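Local coordinates for protein 3-hydroxyisobutyrate dehydrogenase (Salmonella typhimurium, PDB 3G0O) that probably catalyses the NAD(+)-dependent oxidation of L-threonate to 2-dehydro-L-erythronate, with NADP(+) as a less favoured cosubstrate, at residues I205-V213 / F224-V232; Y236-F245 / Y281-K291. One frame throughout, in Å; residues are numbered along the deposited sequence.

Overall arrangement
Both contacts belong to the helical domain that follows the nucleotide-binding domain in this dehydrogenase family, and their centres lie about 16 Å apart. Interaction 1 pairs helices 207-214 and 222-232; interaction 2 ties the approach to helix 242-258 to the chain that leaves helix 264-281. Helix 222-232 joins them: R227 NE forms a salt bridge with D286 OD1 at 2.7 Å, and H230 ND1 probably hydrogen-bonds D285 OD2 at 2.8 Å. A bound L(+)-tartaric acid, probably from the crystallisation liquor, accepts a bond from R227 and lies about 4 Å from the side chain of S240. The side chain of F245 is about 8 Å from that of K179, the predicted active-site lysine.

Interaction 1: residues I205-V213 / F224-V232; sequences IPLDVMYDV and FENRMQHVV
Y211 of helix 207-213 reaches across to helix 224-232 in an antiparallel helix pair, the two axes running at 167° and coming within 9.8 Å. Its ring enters as a knob into the hole formed by F224, E225, Q229 and V232. With CG anti to the backbone N (chi1 -180°), the side chain extends over to the other helix. Y211 CB rests against V232 CG2 at 4.0 Å. Further out, Y211 CD1 meets F224 CE2 at 3.7 Å, and the ring edge runs beside M228 CB. The Y211 and F224 rings are nearly parallel, 20° between planes, but so displaced that they barely overlap. Y211 CE2 lies obliquely by Q229 OE1, at 3.6 Å, while Y211 CE1 and CZ are each 3.5 Å from E225 O. Tyrosine suits this place because its inner part meets apolar F224, M228 and V232 and its far end meets polar groups: Y211 OH donates to E225 O over 2.6 Å, in the carbonyl plane and on a lone pair. Q229 N makes no bond to the turn before, and the hydroxyl probably takes its place on E225 O. V232 CG2 also meets L207 O, V232 CG1 meets D208 CB, and L207 CD1 touches V231 CG1. The E225 carboxylate binds N220, and the Q229 amide nitrogen D233. One water donates both to Y211 OH, at 2.8 Å, and to Q229 OE1, at 2.7 Å.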
loop_
_atom_site.group_PDB
_atom_site.type_symbol
_atom_site.label_atom_id
_atom_site.label_comp_id
_atom_site.label_asym_id
_atom_site.label_seq_id
_atom_site.Cartn_x
_atom_site.Cartn_y
_atom_site.Cartn_z
ATOM N N ILE A 205 -12.226 -11.999 13.180
ATOM C CA ILE A 205 -10.851 -11.668 13.530
ATOM C C ILE A 205 -10.834 -10.275 14.160
ATOM O O ILE A 205 -11.372 -9.329 13.585
ATOM C CB ILE A 205 -9.929 -11.633 12.282
ATOM C CG1 ILE A 205 -9.971 -12.975 11.546
ATOM C CG2 ILE A 205 -8.503 -11.273 12.699
ATOM C CD1 ILE A 205 -9.513 -14.162 12.382
ATOM N N PRO A 206 -10.231 -10.132 15.355
ATOM C CA PRO A 206 -10.184 -8.810 15.992
ATOM C C PRO A 206 -9.521 -7.824 15.028
ATOM O O PRO A 206 -8.474 -8.124 14.454
ATOM C CB PRO A 206 -9.340 -9.063 17.243
ATOM C CG PRO A 206 -9.676 -10.483 17.588
ATOM C CD PRO A 206 -9.632 -11.157 16.231
ATOM N N LEU A 207 -10.123 -6.651 14.852
ATOM C CA LEU A 207 -9.583 -5.659 13.926
ATOM C C LEU A 207 -8.223 -5.096 14.325
ATOM O O LEU A 207 -7.396 -4.801 13.457
ATOM C CB LEU A 207 -10.583 -4.516 13.729
ATOM C CG LEU A 207 -11.938 -4.913 13.131
ATOM C CD1 LEU A 207 -12.723 -3.655 12.783
ATOM C CD2 LEU A 207 -11.732 -5.766 11.893
ATOM N N ASP A 208 -7.980 -4.947 15.625
ATOM C CA ASP A 208 -6.695 -4.418 16.062
ATOM C C ASP A 208 -5.600 -5.425 15.694
ATOM O O ASP A 208 -4.517 -5.043 15.248
ATOM C CB ASP A 208 -6.721 -4.104 17.575
ATOM C CG ASP A 208 -6.981 -5.328 18.445
ATOM O OD1 ASP A 208 -7.704 -6.254 18.025
ATOM O OD2 ASP A 208 -6.469 -5.346 19.582
ATOM N N VAL A 209 -5.909 -6.711 15.842
ATOM C CA VAL A 209 -4.969 -7.775 15.498
ATOM C C VAL A 209 -4.742 -7.798 13.984
ATOM O O VAL A 209 -3.613 -7.916 13.514
ATOM C CB VAL A 209 -5.502 -9.158 15.933
ATOM C CG1 VAL A 209 -4.559 -10.252 15.463
ATOM C CG2 VAL A 209 -5.660 -9.203 17.451
HETATM N N MSE A 210 -5.827 -7.690 13.224
HETATM C CA MSE A 210 -5.714 -7.698 11.773
HETATM C C MSE A 210 -4.875 -6.504 11.324
HETATM O O MSE A 210 -4.050 -6.620 10.415
HETATM C CB MSE A 210 -7.099 -7.648 11.121
HETATM C CG MSE A 210 -7.107 -8.006 9.630
HETATM SE SE MSE A 210 -6.678 -9.882 9.282
HETATM C CE MSE A 210 -5.270 -9.673 7.961
ATOM N N TYR A 211 -5.077 -5.362 11.976
ATOM C CA TYR A 211 -4.335 -4.149 11.651
ATOM C C TYR A 211 -2.832 -4.336 11.869
ATOM O O TYR A 211 -2.029 -4.014 10.995
ATOM C CB TYR A 211 -4.822 -2.981 12.510
ATOM C CG TYR A 211 -4.099 -1.682 12.225
ATOM C CD1 TYR A 211 -4.499 -0.850 11.181
ATOM C CD2 TYR A 211 -3.013 -1.286 13.005
ATOM C CE1 TYR A 211 -3.838 0.345 10.925
ATOM C CE2 TYR A 211 -2.346 -0.100 12.755
ATOM C CZ TYR A 211 -2.764 0.713 11.717
ATOM O OH TYR A 211 -2.115 1.899 11.481
ATOM N N ASP A 212 -2.455 -4.857 13.034
ATOM C CA ASP A 212 -1.042 -5.075 13.336
ATOM C C ASP A 212 -0.377 -6.015 12.339
ATOM O O ASP A 212 0.742 -5.771 11.906
ATOM C CB ASP A 212 -0.862 -5.633 14.754
ATOM C CG ASP A 212 -1.257 -4.639 15.826
ATOM O OD1 ASP A 212 -1.080 -3.422 15.606
ATOM O OD2 ASP A 212 -1.732 -5.074 16.896
ATOM N N VAL A 213 -1.066 -7.093 11.976
ATOM C CA VAL A 213 -0.509 -8.050 11.028
ATOM C C VAL A 213 -0.252 -7.388 9.682
ATOM O O VAL A 213 0.864 -7.432 9.165
ATOM C CB VAL A 213 -1.462 -9.252 10.813
ATOM C CG1 VAL A 213 -1.009 -10.087 9.614
ATOM C CG2 VAL A 213 -1.520 -10.104 12.069
ATOM N N PHE A 224 -3.852 2.039 4.025
ATOM C CA PHE A 224 -4.356 1.064 4.981
ATOM C C PHE A 224 -3.880 1.481 6.371
ATOM O O PHE A 224 -4.673 1.617 7.306
ATOM C CB PHE A 224 -3.820 -0.344 4.688
ATOM C CG PHE A 224 -4.293 -1.383 5.673
ATOM C CD1 PHE A 224 -5.389 -2.195 5.381
ATOM C CD2 PHE A 224 -3.692 -1.497 6.924
ATOM C CE1 PHE A 224 -5.881 -3.104 6.323
ATOM C CE2 PHE A 224 -4.176 -2.399 7.874
ATOM C CZ PHE A 224 -5.275 -3.205 7.573
ATOM N N GLU A 225 -2.575 1.694 6.497
ATOM C CA GLU A 225 -2.003 2.057 7.784
ATOM C C GLU A 225 -2.595 3.337 8.361
ATOM O O GLU A 225 -2.861 3.417 9.560
ATOM C CB GLU A 225 -0.478 2.187 7.680
ATOM C CG GLU A 225 0.201 2.176 9.041
ATOM C CD GLU A 225 1.706 2.010 8.965
ATOM O OE1 GLU A 225 2.198 1.343 8.035
ATOM O OE2 GLU A 225 2.404 2.531 9.854
ATOM N N ASN A 226 -2.826 4.331 7.512
ATOM C CA ASN A 226 -3.379 5.595 7.985
ATOM C C ASN A 226 -4.875 5.558 8.276
ATOM O O ASN A 226 -5.308 5.916 9.372
ATOM C CB ASN A 226 -3.087 6.703 6.974
ATOM C CG ASN A 226 -3.553 8.061 7.456
ATOM O OD1 ASN A 226 -4.689 8.471 7.211
ATOM N ND2 ASN A 226 -2.677 8.763 8.163
ATOM N N ARG A 227 -5.659 5.102 7.302
ATOM C CA ARG A 227 -7.111 5.061 7.443
ATOM C C ARG A 227 -7.685 3.965 8.343
ATOM O O ARG A 227 -8.657 4.199 9.067
ATOM C CB ARG A 227 -7.744 4.972 6.049
ATOM C CG ARG A 227 -7.297 6.083 5.092
ATOM C CD ARG A 227 -7.600 7.446 5.668
ATOM N NE ARG A 227 -7.826 8.447 4.627
ATOM C CZ ARG A 227 -6.907 9.286 4.159
ATOM N NH1 ARG A 227 -5.667 9.268 4.631
ATOM N NH2 ARG A 227 -7.239 10.153 3.214
HETATM N N MSE A 228 -7.097 2.774 8.321
HETATM C CA MSE A 228 -7.655 1.709 9.144
HETATM C C MSE A 228 -7.475 1.897 10.650
HETATM O O MSE A 228 -8.074 1.174 11.444
HETATM C CB MSE A 228 -7.138 0.343 8.690
HETATM C CG MSE A 228 -7.648 -0.073 7.305
HETATM SE SE MSE A 228 -9.597 -0.024 7.068
HETATM C CE MSE A 228 -9.779 1.780 6.348
ATOM N N GLN A 229 -6.658 2.865 11.046
ATOM C CA GLN A 229 -6.486 3.144 12.466
ATOM C C GLN A 229 -7.797 3.803 12.908
ATOM O O GLN A 229 -8.269 3.599 14.025
ATOM C CB GLN A 229 -5.316 4.103 12.696
ATOM C CG GLN A 229 -5.070 4.418 14.168
ATOM C CD GLN A 229 -4.711 3.183 14.979
ATOM O OE1 GLN A 229 -3.656 2.580 14.779
ATOM N NE2 GLN A 229 -5.594 2.795 15.893
ATOM N N HIS A 230 -8.387 4.589 12.012
ATOM C CA HIS A 230 -9.650 5.258 12.301
ATOM C C HIS A 230 -10.717 4.193 12.536
ATOM O O HIS A 230 -11.549 4.317 13.440
ATOM C CB HIS A 230 -10.067 6.147 11.122
ATOM C CG HIS A 230 -9.062 7.196 10.764
ATOM N ND1 HIS A 230 -9.161 7.959 9.619
ATOM C CD2 HIS A 230 -7.935 7.608 11.393
ATOM C CE1 HIS A 230 -8.136 8.792 9.558
ATOM N NE2 HIS A 230 -7.378 8.597 10.624
ATOM N N VAL A 231 -10.692 3.147 11.716
ATOM C CA VAL A 231 -11.656 2.059 11.836
ATOM C C VAL A 231 -11.481 1.303 13.144
ATOM O O VAL A 231 -12.457 0.999 13.825
ATOM C CB VAL A 231 -11.528 1.055 10.674
ATOM C CG1 VAL A 231 -12.407 -0.161 10.931
ATOM C CG2 VAL A 231 -11.931 1.728 9.365
ATOM N N VAL A 232 -10.237 0.989 13.482
ATOM C CA VAL A 232 -9.961 0.271 14.717
ATOM C C VAL A 232 -10.456 1.087 15.908
ATOM O O VAL A 232 -11.009 0.536 16.862
ATOM C CB VAL A 232 -8.450 0.002 14.885
ATOM C CG1 VAL A 232 -8.184 -0.639 16.235
ATOM C CG2 VAL A 232 -7.959 -0.912 13.764
HETATM O O HOH W 1 -1.249 3.397 13.733
HETATM O O HOH W 2 0.662 2.126 12.670
#

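Interaction 2: residues Y236-F245 / Y281-K291; sequences YTPRSAVDIF and YGKEDDSAVIK
This contact, held mainly by backbone hydrogen bonds, sets the loop and first residues of helix 242-258 against the turn and 3-10 segment that follow helix 264-281. D285 N donates to Y236 O, and D286 N to S240 O at 2.8 Å. V242 N sits nearly in line with the C=O bond of E284, its N-H somewhat bent, and D243 N takes G282 O at 2.9 Å. A241 and D285 form a single beta bridge within this set. Glycine at G282 leaves room for the D243 carboxylate, whose carbon and oxygens lie close to it; D243 OD1 itself is held by S277. Residues Y281 to E284 make a type I beta turn, and D285 then forms an Asx turn: D285 OD2 accepts from S287 N, and also from S287 OG at 2.7 Å. D285 OD1 receives R239 N on the anti lone pair, 3.1 Å away. The two carboxylate oxygens suit the place, one serving R239 N and the other S287, and a chi1 of -169° sets the group between them. Further along the 3-10 segment, K291 CE lies over one face of the Y236 ring in a CH-pi contact, 3.8 Å from the ring centroid. K291 NZ makes an off-centre cation-pi contact with that ring and a salt bridge with E284 OE1 at 2.7 Å. The lysine thus offers both an apolar shaft for the ring and a charge for the glutamate. V242 CG2 packs against A288 CB at 4.2 Å, and D286 OD2, its carboxylate held by R227 of helix 222-232, meets the edge of the F245 ring.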
loop_
_atom_site.group_PDB
_atom_site.type_symbol
_atom_site.label_atom_id
_atom_site.label_comp_id
_atom_site.label_asym_id
_atom_site.label_seq_id
_atom_site.Cartn_x
_atom_site.Cartn_y
_atom_site.Cartn_z
ATOM N N TYR A 236 -14.915 8.019 12.987
ATOM C CA TYR A 236 -15.118 8.435 11.607
ATOM C C TYR A 236 -15.182 9.945 11.431
ATOM O O TYR A 236 -15.748 10.447 10.455
ATOM C CB TYR A 236 -16.373 7.755 11.045
ATOM C CG TYR A 236 -16.197 6.257 10.959
ATOM C CD1 TYR A 236 -15.410 5.687 9.955
ATOM C CD2 TYR A 236 -16.723 5.414 11.942
ATOM C CE1 TYR A 236 -15.146 4.323 9.934
ATOM C CE2 TYR A 236 -16.462 4.046 11.934
ATOM C CZ TYR A 236 -15.668 3.509 10.928
ATOM O OH TYR A 236 -15.372 2.167 10.938
ATOM N N THR A 237 -14.598 10.666 12.388
ATOM C CA THR A 237 -14.533 12.120 12.319
ATOM C C THR A 237 -13.760 12.368 11.027
ATOM O O THR A 237 -12.701 11.783 10.814
ATOM C CB THR A 237 -13.742 12.702 13.510
ATOM O OG1 THR A 237 -14.448 12.435 14.726
ATOM C CG2 THR A 237 -13.564 14.201 13.354
ATOM N N PRO A 238 -14.275 13.237 10.150
ATOM C CA PRO A 238 -13.604 13.524 8.879
ATOM C C PRO A 238 -12.252 14.235 8.898
ATOM O O PRO A 238 -12.135 15.354 9.392
ATOM C CB PRO A 238 -14.654 14.331 8.117
ATOM C CG PRO A 238 -15.337 15.091 9.220
ATOM C CD PRO A 238 -15.517 14.020 10.278
ATOM N N ARG A 239 -11.232 13.562 8.371
ATOM C CA ARG A 239 -9.911 14.159 8.236
ATOM C C ARG A 239 -9.956 14.555 6.768
ATOM O O ARG A 239 -9.640 15.682 6.393
ATOM C CB ARG A 239 -8.793 13.134 8.458
ATOM C CG ARG A 239 -8.449 12.844 9.912
ATOM C CD ARG A 239 -9.514 12.022 10.605
ATOM N NE ARG A 239 -9.021 11.472 11.867
ATOM C CZ ARG A 239 -9.685 10.595 12.611
ATOM N NH1 ARG A 239 -10.878 10.164 12.222
ATOM N NH2 ARG A 239 -9.149 10.136 13.737
ATOM N N SER A 240 -10.371 13.588 5.952
ATOM C CA SER A 240 -10.547 13.750 4.513
ATOM C C SER A 240 -11.846 12.980 4.248
ATOM O O SER A 240 -11.924 11.782 4.513
ATOM C CB SER A 240 -9.380 13.122 3.753
ATOM O OG SER A 240 -9.423 13.508 2.391
ATOM N N ALA A 241 -12.858 13.675 3.733
ATOM C CA ALA A 241 -14.177 13.085 3.508
ATOM C C ALA A 241 -14.380 12.096 2.364
ATOM O O ALA A 241 -13.649 12.090 1.372
ATOM C CB ALA A 241 -15.209 14.196 3.386
ATOM N N VAL A 242 -15.401 11.262 2.533
ATOM C CA VAL A 242 -15.789 10.278 1.535
ATOM C C VAL A 242 -16.010 10.989 0.204
ATOM O O VAL A 242 -15.531 10.539 -0.842
ATOM C CB VAL A 242 -17.102 9.562 1.951
ATOM C CG1 VAL A 242 -17.782 8.923 0.735
ATOM C CG2 VAL A 242 -16.798 8.508 2.999
ATOM N N ASP A 243 -16.728 12.107 0.248
ATOM C CA ASP A 243 -17.018 12.870 -0.962
ATOM C C ASP A 243 -15.778 13.350 -1.716
ATOM O O ASP A 243 -15.863 13.671 -2.902
ATOM C CB ASP A 243 -17.932 14.060 -0.641
ATOM C CG ASP A 243 -19.372 13.636 -0.408
ATOM O OD1 ASP A 243 -19.745 12.533 -0.869
ATOM O OD2 ASP A 243 -20.134 14.405 0.219
ATOM N N ILE A 244 -14.628 13.388 -1.045
ATOM C CA ILE A 244 -13.402 13.812 -1.715
ATOM C C ILE A 244 -13.029 12.775 -2.765
ATOM O O ILE A 244 -12.638 13.123 -3.879
ATOM C CB ILE A 244 -12.209 13.948 -0.739
ATOM C CG1 ILE A 244 -12.449 15.103 0.236
ATOM C CG2 ILE A 244 -10.916 14.202 -1.529
ATOM C CD1 ILE A 244 -12.491 16.467 -0.419
ATOM N N PHE A 245 -13.140 11.498 -2.411
ATOM C CA PHE A 245 -12.801 10.461 -3.368
ATOM C C PHE A 245 -13.887 10.201 -4.396
ATOM O O PHE A 245 -13.608 9.664 -5.467
ATOM C CB PHE A 245 -12.364 9.184 -2.655
ATOM C CG PHE A 245 -10.926 9.221 -2.251
ATOM C CD1 PHE A 245 -10.555 9.598 -0.965
ATOM C CD2 PHE A 245 -9.932 8.997 -3.198
ATOM C CE1 PHE A 245 -9.212 9.758 -0.627
ATOM C CE2 PHE A 245 -8.589 9.155 -2.874
ATOM C CZ PHE A 245 -8.228 9.537 -1.583
ATOM N N TYR A 281 -22.982 8.957 4.312
ATOM C CA TYR A 281 -21.674 9.076 4.960
ATOM C C TYR A 281 -20.723 9.986 4.189
ATOM O O TYR A 281 -19.527 10.030 4.480
ATOM C CB TYR A 281 -21.039 7.690 5.103
ATOM C CG TYR A 281 -21.960 6.650 5.697
ATOM C CD1 TYR A 281 -22.538 6.834 6.954
ATOM C CD2 TYR A 281 -22.260 5.481 5.000
ATOM C CE1 TYR A 281 -23.392 5.880 7.501
ATOM C CE2 TYR A 281 -23.116 4.522 5.536
ATOM C CZ TYR A 281 -23.677 4.729 6.787
ATOM O OH TYR A 281 -24.517 3.781 7.324
ATOM N N GLY A 282 -21.263 10.716 3.217
ATOM C CA GLY A 282 -20.453 11.592 2.388
ATOM C C GLY A 282 -19.496 12.549 3.071
ATOM O O GLY A 282 -18.397 12.786 2.570
ATOM N N LYS A 283 -19.904 13.097 4.211
ATOM C CA LYS A 283 -19.079 14.051 4.939
ATOM C C LYS A 283 -18.257 13.426 6.060
ATOM O O LYS A 283 -17.525 14.118 6.767
ATOM C CB LYS A 283 -19.971 15.168 5.479
ATOM C CG LYS A 283 -20.720 15.863 4.351
ATOM C CD LYS A 283 -21.905 16.662 4.830
ATOM C CE LYS A 283 -21.493 17.923 5.547
ATOM N NZ LYS A 283 -22.671 18.842 5.718
ATOM N N GLU A 284 -18.381 12.116 6.215
ATOM C CA GLU A 284 -17.622 11.402 7.230
ATOM C C GLU A 284 -16.241 11.078 6.665
ATOM O O GLU A 284 -16.007 11.232 5.467
ATOM C CB GLU A 284 -18.340 10.110 7.619
ATOM C CG GLU A 284 -19.561 10.325 8.513
ATOM C CD GLU A 284 -20.187 9.022 8.971
ATOM O OE1 GLU A 284 -19.475 7.996 8.994
ATOM O OE2 GLU A 284 -21.386 9.025 9.324
ATOM N N ASP A 285 -15.331 10.637 7.526
ATOM C CA ASP A 285 -13.981 10.289 7.091
ATOM C C ASP A 285 -14.093 9.294 5.932
ATOM O O ASP A 285 -14.992 8.453 5.935
ATOM C CB ASP A 285 -13.214 9.651 8.248
ATOM C CG ASP A 285 -11.741 9.504 7.955
ATOM O OD1 ASP A 285 -11.062 10.544 7.799
ATOM O OD2 ASP A 285 -11.262 8.353 7.879
ATOM N N ASP A 286 -13.194 9.372 4.950
ATOM C CA ASP A 286 -13.289 8.453 3.822
ATOM C C ASP A 286 -13.201 6.982 4.229
ATOM O O ASP A 286 -13.638 6.102 3.486
ATOM C CB ASP A 286 -12.259 8.780 2.717
ATOM C CG ASP A 286 -10.857 9.011 3.246
ATOM O OD1 ASP A 286 -10.445 8.315 4.195
ATOM O OD2 ASP A 286 -10.155 9.886 2.687
ATOM N N SER A 287 -12.664 6.704 5.414
ATOM C CA SER A 287 -12.584 5.322 5.856
ATOM C C SER A 287 -13.997 4.783 6.087
ATOM O O SER A 287 -14.197 3.575 6.188
ATOM C CB SER A 287 -11.751 5.196 7.143
ATOM O OG SER A 287 -12.329 5.906 8.225
ATOM N N ALA A 288 -14.976 5.687 6.145
ATOM C CA ALA A 288 -16.370 5.293 6.358
ATOM C C ALA A 288 -16.929 4.511 5.173
ATOM O O ALA A 288 -18.055 4.011 5.228
ATOM C CB ALA A 288 -17.239 6.520 6.633
ATOM N N VAL A 289 -16.151 4.406 4.100
ATOM C CA VAL A 289 -16.596 3.638 2.943
ATOM C C VAL A 289 -16.823 2.192 3.407
ATOM O O VAL A 289 -17.586 1.439 2.797
ATOM C CB VAL A 289 -15.538 3.660 1.807
ATOM C CG1 VAL A 289 -14.243 3.004 2.276
ATOM C CG2 VAL A 289 -16.088 2.952 0.573
ATOM N N ILE A 290 -16.164 1.815 4.500
ATOM C CA ILE A 290 -16.301 0.471 5.048
ATOM C C ILE A 290 -17.747 0.204 5.490
ATOM O O ILE A 290 -18.180 -0.943 5.584
ATOM C CB ILE A 290 -15.355 0.264 6.265
ATOM C CG1 ILE A 290 -15.276 -1.224 6.612
ATOM C CG2 ILE A 290 -15.869 1.050 7.474
ATOM C CD1 ILE A 290 -14.231 -1.562 7.669
ATOM N N LYS A 291 -18.498 1.269 5.745
ATOM C CA LYS A 291 -19.879 1.122 6.190
ATOM C C LYS A 291 -20.843 0.550 5.150
ATOM O O LYS A 291 -21.948 0.129 5.497
ATOM C CB LYS A 291 -20.399 2.464 6.717
ATOM C CG LYS A 291 -19.685 2.909 7.988
ATOM C CD LYS A 291 -20.233 4.222 8.529
ATOM C CE LYS A 291 -19.557 4.588 9.847
ATOM N NZ LYS A 291 -20.093 5.851 10.428
HETATM O O HOH W 3 -9.122 10.447 6.048
#